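Local structure of reticulocyte binding protein (Streptococcus agalactiae COH1, 3FAW) at residues Arg600-Asn605 with Ser687-Ala692; Lys549-Gln554 with Ile737-Ile742; Glu65-Leu70 with Ser83-Asp88; Ala53-Leu58 with Ile109-Asn114; Tyr220-Ala225 with Ile442-Ser447. The protein is a cell-wall-anchored pullulanase that probably cleaves the alpha-1,6 linkages of pullulan and related branched glucans. All coordinates share one frame; numbering follows the deposited sequence.

Contact 1: residues Arg600-Asn605 with Ser687-Ala692; sequences RLRLGN and STKTQA
The helical segments 600-605 and 687-692 run nearly parallel, with 13° between their N-to-C directions and a closest axis approach of 10.4 Å, which sets Arg-602 beside Thr-690. Arg-602 and Thr-690 carry most of the meeting. A bend at chi3 (-83°) turns the otherwise extended arginine so that its NH1 comes down on the neighbouring helix, 2.8 Å from Thr-690 OG1. The angle is too poor for a hydrogen bond, and the Thr-690 hydroxyl instead bonds to Ile-686 O, one turn earlier in its own helix. Methylenes of Lys-689 pass the same guanidinium, CG of Lys-689 lying 3.6 Å from Arg-602 NH1. Below the polar end the contact is apolar: Thr-690 CG2 touches Leu-601 CD2 at 3.8 Å, the two side chains crossing at about a right angle, and Arg-602 CG at 4.0 Å. Leu-601 is backed in turn by Leu-578 and Ile-582 of helix 578-586. Lys-689 NZ is 5.0 Å from Arg-602 NH2, a like-charged approach probably eased by the salt bridge of Lys-689 to Asp-781. With its hydrogen given to Ile-686 O, Thr-690 OG1 would turn negative charge density toward the guanidinium, consistent with electrostatic attraction without a directed bond.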
# COMPACT_ATOMS: atom_id res chain seq x y z
N ARG A 600 -19.60 7.60 19.94
CA ARG A 600 -19.60 6.43 19.06
C ARG A 600 -18.21 6.13 18.47
O ARG A 600 -17.83 4.97 18.34
CB ARG A 600 -20.62 6.62 17.93
CG ARG A 600 -22.05 6.67 18.43
CD ARG A 600 -23.01 7.05 17.31
NE ARG A 600 -24.40 7.09 17.77
CZ ARG A 600 -25.19 6.02 17.94
NH1 ARG A 600 -24.74 4.80 17.70
NH2 ARG A 600 -26.44 6.17 18.35
N LEU A 601 -17.48 7.18 18.12
CA LEU A 601 -16.12 7.03 17.59
C LEU A 601 -15.21 6.34 18.61
O LEU A 601 -14.43 5.45 18.27
CB LEU A 601 -15.55 8.41 17.22
CG LEU A 601 -14.23 8.47 16.45
CD1 LEU A 601 -14.10 9.81 15.74
CD2 LEU A 601 -13.03 8.23 17.35
N ARG A 602 -15.33 6.75 19.87
CA ARG A 602 -14.52 6.18 20.95
C ARG A 602 -14.82 4.70 21.19
O ARG A 602 -13.92 3.94 21.53
CB ARG A 602 -14.70 6.99 22.24
CG ARG A 602 -14.01 8.35 22.19
CD ARG A 602 -14.09 9.09 23.52
NE ARG A 602 -15.35 9.82 23.70
CZ ARG A 602 -15.48 11.15 23.78
NH1 ARG A 602 -14.44 11.97 23.68
NH2 ARG A 602 -16.69 11.67 23.96
N LEU A 603 -16.07 4.30 20.99
CA LEU A 603 -16.44 2.89 21.06
C LEU A 603 -15.71 2.07 19.99
O LEU A 603 -15.20 0.99 20.28
CB LEU A 603 -17.95 2.70 20.89
CG LEU A 603 -18.85 3.27 21.99
CD1 LEU A 603 -20.30 2.85 21.73
CD2 LEU A 603 -18.40 2.82 23.38
N GLY A 604 -15.65 2.61 18.78
CA GLY A 604 -14.91 1.98 17.68
C GLY A 604 -13.44 1.78 17.98
O GLY A 604 -12.88 0.71 17.71
N ASN A 605 -12.80 2.80 18.56
CA ASN A 605 -11.38 2.73 18.92
C ASN A 605 -11.12 1.74 20.05
O ASN A 605 -10.10 1.06 20.06
CB ASN A 605 -10.84 4.12 19.28
CG ASN A 605 -10.70 5.04 18.07
OD1 ASN A 605 -11.02 4.66 16.94
ND2 ASN A 605 -10.20 6.25 18.31
N SER A 687 -12.67 16.84 20.72
CA SER A 687 -11.68 16.10 19.93
C SER A 687 -10.41 15.79 20.73
O SER A 687 -9.80 14.75 20.53
CB SER A 687 -11.33 16.87 18.65
OG SER A 687 -10.75 18.13 18.95
N THR A 688 -10.03 16.69 21.63
CA THR A 688 -8.87 16.46 22.50
C THR A 688 -9.17 15.40 23.57
O THR A 688 -8.29 14.63 23.95
CB THR A 688 -8.35 17.77 23.15
OG1 THR A 688 -9.40 18.45 23.85
CG2 THR A 688 -7.77 18.70 22.08
N LYS A 689 -10.41 15.36 24.05
CA LYS A 689 -10.85 14.29 24.95
C LYS A 689 -10.79 12.94 24.24
O LYS A 689 -10.37 11.94 24.82
CB LYS A 689 -12.26 14.54 25.48
CG LYS A 689 -12.77 13.46 26.44
CD LYS A 689 -14.06 13.90 27.13
CE LYS A 689 -14.60 12.82 28.04
NZ LYS A 689 -15.92 13.19 28.63
N THR A 690 -11.23 12.92 22.98
CA THR A 690 -11.20 11.72 22.16
C THR A 690 -9.77 11.24 21.89
O THR A 690 -9.51 10.04 21.91
CB THR A 690 -11.95 11.95 20.82
OG1 THR A 690 -13.34 12.16 21.09
CG2 THR A 690 -11.78 10.76 19.89
N GLN A 691 -8.84 12.17 21.66
CA GLN A 691 -7.45 11.80 21.38
C GLN A 691 -6.74 11.29 22.64
O GLN A 691 -5.94 10.35 22.56
CB GLN A 691 -6.70 12.96 20.69
CG GLN A 691 -5.78 13.79 21.55
CD GLN A 691 -4.43 13.14 21.81
OE1 GLN A 691 -3.76 12.67 20.89
NE2 GLN A 691 -4.02 13.12 23.06
N ALA A 692 -7.05 11.88 23.79
CA ALA A 692 -6.53 11.41 25.08
C ALA A 692 -7.12 10.04 25.42
O ALA A 692 -6.44 9.20 26.01
CB ALA A 692 -6.84 12.42 26.19

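Contact 2: residues Lys549-Gln554 with Ile737-Ile742; sequences KNIKAQ and IAYQTI
This is a buried, apolar packing contact in which Ile-551, at the C-terminal end of helix 544-551, meets Tyr-739 and Ile-737 on strand 736-742 of the five-stranded antiparallel C-terminal sheet. The CA atoms of Ile-551 and Tyr-739 are 8.9 Å apart, and the two side chains approach from opposite directions to fill the interval. Ile-551 lays its CG2 methyl over one face of the phenol ring, a CH-pi contact 3.8 Å from CG2 to the Tyr-739 centroid and 20° off the ring normal. The methyl is displaced toward the rim, so that Ile-551 CG2 is closer to Tyr-739 CE1, at 3.6 Å. With chi1 at -67°, CG1 of Ile-551 stands beside its backbone N, and this second branch carries CD1 past the ring to Ile-737 CD1 at 4.1 Å. Residues 737 and 739 both point toward the helix, while Ala-738 between them points the other way, the usual alternation of a beta strand. Just beyond Ile-551 the helix closes in a Schellman motif: Ala-553 has positive phi (67°), Gln-554 N bonds to Lys-549 O at 2.7 Å, and Ala-553 N bonds to Asn-550 O at 2.8 Å. The hydroxyl of Tyr-739 is hydrogen-bonded to Thr-610, and the backbone of Ile-551 to Gln-612, both just after helix 590-609.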
# COMPACT_ATOMS: atom_id res chain seq x y z
N LYS A 549 -16.13 -13.25 17.13
CA LYS A 549 -15.11 -13.92 16.32
C LYS A 549 -14.14 -12.93 15.66
O LYS A 549 -12.94 -13.21 15.57
CB LYS A 549 -15.77 -14.84 15.28
CG LYS A 549 -16.35 -16.10 15.89
CD LYS A 549 -17.37 -16.77 14.99
CE LYS A 549 -17.87 -18.09 15.61
NZ LYS A 549 -19.07 -18.63 14.92
N ASN A 550 -14.65 -11.79 15.20
CA ASN A 550 -13.77 -10.71 14.69
C ASN A 550 -12.82 -10.20 15.78
O ASN A 550 -11.62 -10.08 15.54
CB ASN A 550 -14.59 -9.55 14.11
CG ASN A 550 -14.93 -9.74 12.64
OD1 ASN A 550 -16.09 -9.63 12.24
ND2 ASN A 550 -13.92 -10.02 11.83
N ILE A 551 -13.36 -9.95 16.97
CA ILE A 551 -12.54 -9.58 18.14
C ILE A 551 -11.43 -10.60 18.43
O ILE A 551 -10.35 -10.21 18.90
CB ILE A 551 -13.42 -9.38 19.41
CG1 ILE A 551 -14.34 -8.17 19.24
CG2 ILE A 551 -12.56 -9.17 20.65
CD1 ILE A 551 -15.48 -8.14 20.22
N LYS A 552 -11.68 -11.88 18.15
CA LYS A 552 -10.66 -12.94 18.27
C LYS A 552 -9.73 -13.08 17.05
O LYS A 552 -8.89 -13.98 17.01
CB LYS A 552 -11.33 -14.30 18.53
CG LYS A 552 -11.96 -14.46 19.91
CD LYS A 552 -12.28 -15.91 20.26
CE LYS A 552 -13.35 -16.51 19.35
NZ LYS A 552 -13.60 -17.95 19.69
N ALA A 553 -9.86 -12.17 16.08
CA ALA A 553 -9.09 -12.22 14.83
C ALA A 553 -9.49 -13.42 13.98
O ALA A 553 -8.64 -14.09 13.39
CB ALA A 553 -7.58 -12.22 15.10
N GLN A 554 -10.79 -13.69 13.94
CA GLN A 554 -11.34 -14.77 13.13
C GLN A 554 -12.47 -14.22 12.25
O GLN A 554 -13.64 -14.51 12.50
CB GLN A 554 -11.83 -15.90 14.03
CG GLN A 554 -10.71 -16.54 14.85
CD GLN A 554 -11.21 -17.45 15.94
OE1 GLN A 554 -12.46 -17.89 15.83
NE2 GLN A 554 -10.49 -17.74 16.89
N ILE A 737 -22.03 -5.58 23.58
CA ILE A 737 -21.20 -6.77 23.66
C ILE A 737 -20.19 -6.65 24.80
O ILE A 737 -19.74 -5.55 25.13
CB ILE A 737 -20.46 -7.06 22.31
CG1 ILE A 737 -19.93 -8.50 22.27
CG2 ILE A 737 -19.33 -6.07 22.06
CD1 ILE A 737 -19.46 -8.94 20.90
N ALA A 738 -19.85 -7.78 25.40
CA ALA A 738 -18.83 -7.82 26.46
C ALA A 738 -18.00 -9.09 26.33
O ALA A 738 -18.54 -10.16 26.05
CB ALA A 738 -19.48 -7.75 27.83
N TYR A 739 -16.70 -8.96 26.53
CA TYR A 739 -15.79 -10.11 26.45
C TYR A 739 -14.65 -10.03 27.45
O TYR A 739 -14.23 -8.95 27.86
CB TYR A 739 -15.21 -10.27 25.04
CG TYR A 739 -14.72 -9.00 24.39
CD1 TYR A 739 -13.37 -8.66 24.39
CD2 TYR A 739 -15.61 -8.15 23.74
CE1 TYR A 739 -12.92 -7.49 23.77
CE2 TYR A 739 -15.18 -6.99 23.14
CZ TYR A 739 -13.84 -6.66 23.14
OH TYR A 739 -13.44 -5.50 22.52
N GLN A 740 -14.16 -11.20 27.84
CA GLN A 740 -13.09 -11.32 28.81
C GLN A 740 -11.86 -11.99 28.19
O GLN A 740 -11.98 -12.97 27.46
CB GLN A 740 -13.56 -12.14 30.01
CG GLN A 740 -12.63 -12.07 31.21
CD GLN A 740 -13.03 -13.05 32.29
OE1 GLN A 740 -13.64 -12.54 33.35
NE2 GLN A 740 -12.79 -14.25 32.18
N THR A 741 -10.69 -11.44 28.50
CA THR A 741 -9.43 -12.06 28.13
C THR A 741 -8.51 -12.13 29.35
O THR A 741 -8.70 -11.39 30.33
CB THR A 741 -8.74 -11.30 26.96
OG1 THR A 741 -7.49 -11.94 26.65
CG2 THR A 741 -8.50 -9.84 27.31
N ILE A 742 -7.54 -13.03 29.30
CA ILE A 742 -6.61 -13.27 30.40
C ILE A 742 -5.20 -13.24 29.82
O ILE A 742 -4.97 -13.76 28.73
CB ILE A 742 -6.85 -14.64 31.07
CG1 ILE A 742 -8.35 -14.92 31.25
CG2 ILE A 742 -6.13 -14.72 32.41
CD1 ILE A 742 -8.67 -16.29 31.83

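Contact 3: residues Glu65-Leu70 with Ser83-Asp88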
# COMPACT_ATOMS: atom_id res chain seq x y z
N GLU A 65 -2.10 -32.83 -44.88
CA GLU A 65 -2.44 -31.74 -45.79
C GLU A 65 -1.89 -30.37 -45.35
O GLU A 65 -1.80 -29.45 -46.17
CB GLU A 65 -3.96 -31.66 -45.98
CG GLU A 65 -4.54 -32.87 -46.72
CD GLU A 65 -6.06 -32.86 -46.79
OE1 GLU A 65 -6.71 -32.59 -45.76
OE2 GLU A 65 -6.60 -33.15 -47.88
N ILE A 66 -1.52 -30.24 -44.08
CA ILE A 66 -0.96 -28.99 -43.56
C ILE A 66 0.58 -28.97 -43.64
O ILE A 66 1.18 -27.92 -43.85
CB ILE A 66 -1.50 -28.70 -42.13
CG1 ILE A 66 -1.24 -27.24 -41.73
CG2 ILE A 66 -0.93 -29.68 -41.11
CD1 ILE A 66 -1.24 -27.00 -40.24
N LEU A 67 1.22 -30.13 -43.48
CA LEU A 67 2.68 -30.26 -43.66
C LEU A 67 3.16 -30.41 -45.12
O LEU A 67 4.36 -30.35 -45.37
CB LEU A 67 3.14 -31.62 -43.07
CG LEU A 67 3.64 -31.82 -41.65
CD1 LEU A 67 3.69 -33.31 -41.33
CD2 LEU A 67 5.01 -31.18 -41.47
N LYS A 68 2.25 -30.51 -46.09
CA LYS A 68 2.21 -29.55 -47.25
C LYS A 68 2.47 -28.04 -47.16
O LYS A 68 3.55 -27.58 -47.56
CB LYS A 68 0.99 -29.86 -48.15
CG LYS A 68 0.56 -31.35 -48.14
CD LYS A 68 0.38 -31.96 -49.53
CE LYS A 68 -0.34 -33.31 -49.46
NZ LYS A 68 -1.82 -33.16 -49.36
N GLU A 69 1.50 -27.27 -46.70
CA GLU A 69 1.51 -25.82 -46.91
C GLU A 69 2.40 -25.04 -45.95
O GLU A 69 2.93 -23.98 -46.31
CB GLU A 69 0.07 -25.31 -46.84
CG GLU A 69 -0.10 -23.83 -47.13
CD GLU A 69 0.33 -23.43 -48.52
OE1 GLU A 69 0.20 -24.26 -49.45
OE2 GLU A 69 0.81 -22.29 -48.69
N LEU A 70 2.57 -25.55 -44.73
CA LEU A 70 3.30 -24.85 -43.68
C LEU A 70 4.81 -24.83 -43.95
O LEU A 70 5.42 -25.87 -44.21
CB LEU A 70 3.03 -25.51 -42.32
CG LEU A 70 3.44 -24.73 -41.07
CD1 LEU A 70 2.50 -23.55 -40.84
CD2 LEU A 70 3.46 -25.65 -39.87
N SER A 83 10.62 -30.81 -37.93
CA SER A 83 10.79 -32.18 -37.44
C SER A 83 9.46 -32.91 -37.30
O SER A 83 9.34 -34.07 -37.68
CB SER A 83 11.54 -32.19 -36.10
OG SER A 83 12.89 -31.78 -36.28
N ASP A 84 8.46 -32.22 -36.74
CA ASP A 84 7.10 -32.77 -36.61
C ASP A 84 6.13 -31.63 -36.24
O ASP A 84 6.56 -30.53 -35.87
CB ASP A 84 7.07 -33.85 -35.52
CG ASP A 84 5.87 -34.78 -35.63
OD1 ASP A 84 5.05 -34.64 -36.57
OD2 ASP A 84 5.74 -35.65 -34.75
N ILE A 85 4.83 -31.90 -36.36
CA ILE A 85 3.79 -30.98 -35.88
C ILE A 85 2.72 -31.72 -35.08
O ILE A 85 2.50 -32.92 -35.26
CB ILE A 85 3.13 -30.18 -37.03
CG1 ILE A 85 2.32 -31.09 -37.96
CG2 ILE A 85 4.18 -29.42 -37.82
CD1 ILE A 85 1.58 -30.34 -39.04
N THR A 86 2.06 -30.98 -34.19
CA THR A 86 0.95 -31.51 -33.38
C THR A 86 -0.22 -30.53 -33.48
O THR A 86 -0.03 -29.33 -33.31
CB THR A 86 1.36 -31.69 -31.90
OG1 THR A 86 2.38 -32.69 -31.80
CG2 THR A 86 0.17 -32.11 -31.04
N LEU A 87 -1.41 -31.05 -33.77
CA LEU A 87 -2.61 -30.23 -33.90
C LEU A 87 -3.41 -30.20 -32.59
O LEU A 87 -3.78 -31.25 -32.06
CB LEU A 87 -3.51 -30.77 -35.03
CG LEU A 87 -3.15 -30.41 -36.47
CD1 LEU A 87 -1.77 -30.95 -36.85
CD2 LEU A 87 -4.21 -30.93 -37.43
N ASP A 88 -3.65 -29.00 -32.08
CA ASP A 88 -4.60 -28.80 -30.99
C ASP A 88 -5.86 -28.14 -31.58
O ASP A 88 -5.91 -26.91 -31.73
CB ASP A 88 -3.99 -27.93 -29.88
CG ASP A 88 -4.84 -27.90 -28.62
OD1 ASP A 88 -6.07 -28.16 -28.69
OD2 ASP A 88 -4.29 -27.58 -27.55
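Ile-85 reaches from strand 79-88 into a group of aliphatic side chains on the short, weakly bonded helix 64-69 and on Leu-70 just after it, its CB directed toward that helix. From CB one branch is CG2, whose neighbours are Leu-67 CD2 at 4.1 Å and, more loosely, Leu-70 CD2 at 4.4 Å. The other branch starts at CG1, held between the backbone N and the carbonyl carbon (chi1 67°) and running out extended; Ile-85 CG1 lies 4.0 Å from Leu-67 CG. Ile-85 and Leu-67 reach toward each other tip to tip, Ile-85 CD1 coming 3.6 Å from Leu-67 CG and also pressing on Ile-66 CG2 at 3.3 Å, tighter than usual van der Waals contact. The helix packs against the N-terminal mixed sheet, and immediately before Ile-85 the strand has a classic beta bulge, with Ser-83 and Asp-84 both facing Lys-97 of strand 93-98. Beside the bulge, Ile-85 N bonds to Asp-84 OD1 at 2.8 Å, with a bent N-H...O angle of 134°, the N-H approaching from above the carboxylate plane. That same oxygen forms a salt bridge with Lys-63, just ahead of the helix. Ile-66 and Leu-70 continue the apolar layer onto Leu-94.

Contact 4: residues Ala53-Leu58 with Ile109-Asn114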
# COMPACT_ATOMS: atom_id res chain seq x y z
N ALA A 53 1.82 -21.90 -33.23
CA ALA A 53 1.20 -21.03 -34.23
C ALA A 53 -0.31 -21.05 -34.06
O ALA A 53 -0.92 -22.13 -34.08
CB ALA A 53 1.57 -21.49 -35.64
N SER A 54 -0.91 -19.88 -33.90
CA SER A 54 -2.35 -19.77 -33.71
C SER A 54 -3.06 -19.60 -35.06
O SER A 54 -2.62 -18.83 -35.91
CB SER A 54 -2.69 -18.61 -32.79
OG SER A 54 -4.07 -18.61 -32.48
N PHE A 55 -4.16 -20.33 -35.23
CA PHE A 55 -4.96 -20.28 -36.46
C PHE A 55 -6.38 -19.82 -36.15
O PHE A 55 -6.82 -19.86 -35.00
CB PHE A 55 -4.99 -21.66 -37.12
CG PHE A 55 -3.71 -22.02 -37.84
CD1 PHE A 55 -3.66 -22.04 -39.23
CD2 PHE A 55 -2.56 -22.34 -37.13
CE1 PHE A 55 -2.48 -22.37 -39.90
CE2 PHE A 55 -1.38 -22.67 -37.78
CZ PHE A 55 -1.34 -22.69 -39.17
N THR A 56 -7.09 -19.38 -37.18
CA THR A 56 -8.53 -19.12 -37.08
C THR A 56 -9.25 -20.40 -36.66
O THR A 56 -10.09 -20.39 -35.76
CB THR A 56 -9.11 -18.63 -38.42
OG1 THR A 56 -8.72 -19.52 -39.47
CG2 THR A 56 -8.63 -17.21 -38.74
N THR A 57 -8.91 -21.50 -37.32
CA THR A 57 -9.44 -22.83 -36.98
C THR A 57 -8.58 -23.94 -37.60
O THR A 57 -7.92 -23.72 -38.62
CB THR A 57 -10.90 -22.99 -37.45
OG1 THR A 57 -11.33 -24.35 -37.23
CG2 THR A 57 -11.05 -22.65 -38.93
N LEU A 58 -8.61 -25.12 -36.98
CA LEU A 58 -7.95 -26.31 -37.53
C LEU A 58 -8.93 -27.41 -37.97
O LEU A 58 -8.51 -28.51 -38.34
CB LEU A 58 -6.94 -26.88 -36.51
CG LEU A 58 -5.74 -25.98 -36.19
CD1 LEU A 58 -4.93 -26.57 -35.05
CD2 LEU A 58 -4.86 -25.78 -37.41
N ILE A 109 6.85 -17.73 -39.95
CA ILE A 109 5.93 -18.84 -40.20
C ILE A 109 4.99 -18.41 -41.32
O ILE A 109 4.45 -17.31 -41.28
CB ILE A 109 5.12 -19.22 -38.94
CG1 ILE A 109 6.02 -19.27 -37.69
CG2 ILE A 109 4.43 -20.56 -39.14
CD1 ILE A 109 7.24 -20.16 -37.84
N SER A 110 4.80 -19.28 -42.31
CA SER A 110 3.96 -18.94 -43.46
C SER A 110 2.98 -20.05 -43.82
O SER A 110 3.28 -21.24 -43.69
CB SER A 110 4.81 -18.58 -44.68
OG SER A 110 5.61 -19.66 -45.10
N TYR A 111 1.81 -19.64 -44.29
CA TYR A 111 0.72 -20.54 -44.64
C TYR A 111 -0.27 -19.79 -45.53
O TYR A 111 -0.88 -18.82 -45.08
CB TYR A 111 0.01 -21.02 -43.36
CG TYR A 111 -0.90 -22.20 -43.58
CD1 TYR A 111 -0.42 -23.49 -43.44
CD2 TYR A 111 -2.24 -22.03 -43.93
CE1 TYR A 111 -1.24 -24.58 -43.63
CE2 TYR A 111 -3.07 -23.12 -44.13
CZ TYR A 111 -2.57 -24.40 -43.98
OH TYR A 111 -3.38 -25.49 -44.17
N ASN A 112 -0.40 -20.22 -46.78
CA ASN A 112 -1.42 -19.67 -47.69
C ASN A 112 -1.41 -18.14 -47.87
O ASN A 112 -2.48 -17.53 -47.97
CB ASN A 112 -2.82 -20.08 -47.21
CG ASN A 112 -3.21 -21.47 -47.67
OD1 ASN A 112 -2.81 -22.46 -47.08
ND2 ASN A 112 -4.04 -21.54 -48.72
N GLY A 113 -0.24 -17.52 -47.90
CA GLY A 113 -0.15 -16.07 -48.10
C GLY A 113 0.01 -15.23 -46.85
O GLY A 113 0.54 -14.12 -46.92
N ASN A 114 -0.46 -15.73 -45.70
CA ASN A 114 -0.16 -15.09 -44.41
C ASN A 114 1.27 -15.42 -43.99
O ASN A 114 1.66 -16.59 -43.97
CB ASN A 114 -1.12 -15.55 -43.31
CG ASN A 114 -2.48 -14.88 -43.41
OD1 ASN A 114 -2.89 -14.43 -44.47
ND2 ASN A 114 -3.19 -14.83 -42.28
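Phe-55 stands with CG beside its own backbone N and trans to the carbonyl carbon (chi1 -76°), whereas Tyr-111 places CG trans to the backbone N (chi1 -166°); between them these torsions bring two rings together from strands whose nearest CA atoms, those of Phe-55 and Tyr-111, are 10.0 Å apart. The result is a T-shaped pair. Phe-55 presents its edge to the face of Tyr-111, with centroids 5.4 Å apart and planes at 87°. The corner that touches is CE1 of Phe-55, placed above the inner rim of the tyrosine ring, 4.0 Å from Tyr-111 CG and 4.1 Å from Tyr-111 CD2. One face of the Phe-55 ring is covered by Leu-58 CD2 from its own segment, 3.9 Å above the plane. Val-38 touches both rings. Directly after Tyr-111 the chain reverses: Tyr-111 N bonds to Asn-114 O at 3.1 Å, and Asn-114 N returns a bond to Tyr-111 O at 3.2 Å. Asn-112 and Gly-113 occupy the corners with positive phi. This is a type I' turn closing a beta hairpin with a two-residue loop between strands 108-111 and 114-120, Tyr-111, the turn's first residue, packing on strand 50-55 of the same N-terminal mixed sheet.

Contact 5: residues Tyr220-Ala225 with Ile442-Ser447; sequences YAKSLA and IKYLTS
Lys-222 and Tyr-444 account for all the surface buried in this contact, the aliphatic part of the lysine lying over one face of the tyrosine ring. Lys-222 CD is 4.0 Å from the Tyr-444 centroid and 22° off the ring normal, a CH-pi contact displaced toward the hydroxyl-bearing rim, where Lys-222 CD and Tyr-444 CZ are 3.7 Å apart. Turns at chi2 (-58°) and chi4 fold the lysine back on its own segment, bringing Lys-222 NZ to a 2.6 Å hydrogen bond with Tyr-220 O in the carbonyl plane. The distance from Lys-222 NZ to the Tyr-444 centroid, 5.7 Å, allows at most a weak cation-pi attraction. A water completes the join, giving a hydrogen bond to Lys-222 O at 2.6 Å and receiving one from Tyr-444 OH at 2.7 Å, so the tyrosine is held at its hydroxyl as well as packed on one face. Segment 220-225 follows strand 212-216 of the eight-stranded antiparallel sheet, whose sequence partly matches carbohydrate-binding module 48, and Ser-223 pairs with Ala-242. Helix 432-449, which carries Tyr-444, belongs to the TIM barrel: Ile-442 and Leu-445 pack on barrel strand 453-456, and Thr-446 also touches helix 464-477.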
# COMPACT_ATOMS: atom_id res chain seq x y z
N TYR A 220 15.94 0.94 -12.27
CA TYR A 220 16.77 0.81 -11.06
C TYR A 220 17.41 2.13 -10.62
O TYR A 220 18.34 2.12 -9.83
CB TYR A 220 17.85 -0.26 -11.29
CG TYR A 220 17.34 -1.66 -11.11
CD1 TYR A 220 16.47 -2.22 -12.05
CD2 TYR A 220 17.69 -2.43 -10.00
CE1 TYR A 220 15.98 -3.50 -11.89
CE2 TYR A 220 17.20 -3.72 -9.84
CZ TYR A 220 16.34 -4.24 -10.79
OH TYR A 220 15.84 -5.51 -10.66
N ALA A 221 16.90 3.24 -11.14
CA ALA A 221 17.35 4.58 -10.74
C ALA A 221 17.15 4.83 -9.24
O ALA A 221 16.06 4.61 -8.71
CB ALA A 221 16.62 5.65 -11.56
N LYS A 222 18.21 5.29 -8.57
CA LYS A 222 18.19 5.53 -7.13
C LYS A 222 17.76 6.95 -6.77
O LYS A 222 17.45 7.23 -5.61
CB LYS A 222 19.56 5.22 -6.52
CG LYS A 222 20.08 3.80 -6.79
CD LYS A 222 19.13 2.72 -6.27
CE LYS A 222 19.67 1.32 -6.54
NZ LYS A 222 19.76 1.03 -8.00
N SER A 223 17.79 7.85 -7.74
CA SER A 223 17.19 9.18 -7.59
C SER A 223 16.87 9.77 -8.97
O SER A 223 17.12 9.14 -10.00
CB SER A 223 18.11 10.13 -6.80
OG SER A 223 17.39 11.27 -6.34
N LEU A 224 16.29 10.97 -8.97
CA LEU A 224 15.78 11.60 -10.19
C LEU A 224 15.98 13.11 -10.18
O LEU A 224 16.18 13.72 -9.12
CB LEU A 224 14.28 11.33 -10.35
CG LEU A 224 13.74 9.89 -10.28
CD1 LEU A 224 12.23 9.93 -10.13
CD2 LEU A 224 14.15 9.07 -11.51
N ALA A 225 15.91 13.71 -11.36
CA ALA A 225 15.83 15.16 -11.51
C ALA A 225 14.47 15.64 -11.02
O ALA A 225 13.50 14.89 -11.06
CB ALA A 225 16.04 15.57 -12.96
N ILE A 442 12.46 -3.90 -2.59
CA ILE A 442 12.18 -4.21 -1.18
C ILE A 442 13.49 -4.41 -0.41
O ILE A 442 13.63 -3.94 0.71
CB ILE A 442 11.27 -5.46 -1.04
CG1 ILE A 442 9.84 -5.14 -1.50
CG2 ILE A 442 11.26 -5.96 0.41
CD1 ILE A 442 9.03 -4.28 -0.53
N LYS A 443 14.46 -5.10 -1.02
CA LYS A 443 15.77 -5.31 -0.39
C LYS A 443 16.56 -4.01 -0.26
O LYS A 443 17.22 -3.77 0.76
CB LYS A 443 16.61 -6.31 -1.20
CG LYS A 443 16.16 -7.76 -1.08
CD LYS A 443 16.84 -8.63 -2.13
CE LYS A 443 18.32 -8.82 -1.85
NZ LYS A 443 19.02 -9.38 -3.04
N TYR A 444 16.50 -3.17 -1.29
CA TYR A 444 17.18 -1.88 -1.28
C TYR A 444 16.59 -0.96 -0.21
O TYR A 444 17.32 -0.42 0.62
CB TYR A 444 17.13 -1.22 -2.66
CG TYR A 444 17.53 0.25 -2.66
CD1 TYR A 444 18.86 0.63 -2.56
CD2 TYR A 444 16.56 1.25 -2.75
CE1 TYR A 444 19.22 1.99 -2.55
CE2 TYR A 444 16.91 2.59 -2.75
CZ TYR A 444 18.23 2.96 -2.65
OH TYR A 444 18.56 4.30 -2.64
N LEU A 445 15.27 -0.79 -0.23
CA LEU A 445 14.60 0.04 0.77
C LEU A 445 14.86 -0.45 2.19
O LEU A 445 15.12 0.35 3.09
CB LEU A 445 13.09 0.12 0.49
CG LEU A 445 12.72 0.84 -0.81
CD1 LEU A 445 11.24 0.65 -1.16
CD2 LEU A 445 13.08 2.33 -0.74
N THR A 446 14.82 -1.77 2.40
CA THR A 446 15.07 -2.34 3.72
C THR A 446 16.49 -2.05 4.21
O THR A 446 16.67 -1.50 5.29
CB THR A 446 14.86 -3.88 3.75
OG1 THR A 446 13.54 -4.20 3.29
CG2 THR A 446 15.02 -4.41 5.17
N SER A 447 17.48 -2.44 3.41
CA SER A 447 18.88 -2.37 3.84
C SER A 447 19.45 -0.94 3.80
O SER A 447 20.25 -0.58 4.66
CB SER A 447 19.75 -3.32 3.01
OG SER A 447 19.76 -2.95 1.65
O HOH W 1 16.54 5.82 -3.57

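In the fold
Along the chain, contact 3 is nested within contact 4, contact 5 follows, and contact 1 is nested within the long loop closed by contact 2. Contacts 3 and 4 share the N-terminal mixed sheet, their centres about 11 Å apart, and they touch: Ile-66 packs on Tyr-111, and Glu-69 OE2 lies 3.1 Å from Asn-112 N, a probable hydrogen bond. Contact 5 joins the loop after strand 212-216 to a helix of the TIM barrel. Contact 1, pairing helices 590-609 and 685-703, lies about 20 Å between centres from contact 2, which sets helix 544-551, between barrel strands 513-516 and 566-568, against the C-terminal sheet. Centres of contacts 1 and 3 are about 74 Å apart, reflecting an elongated multidomain enzyme.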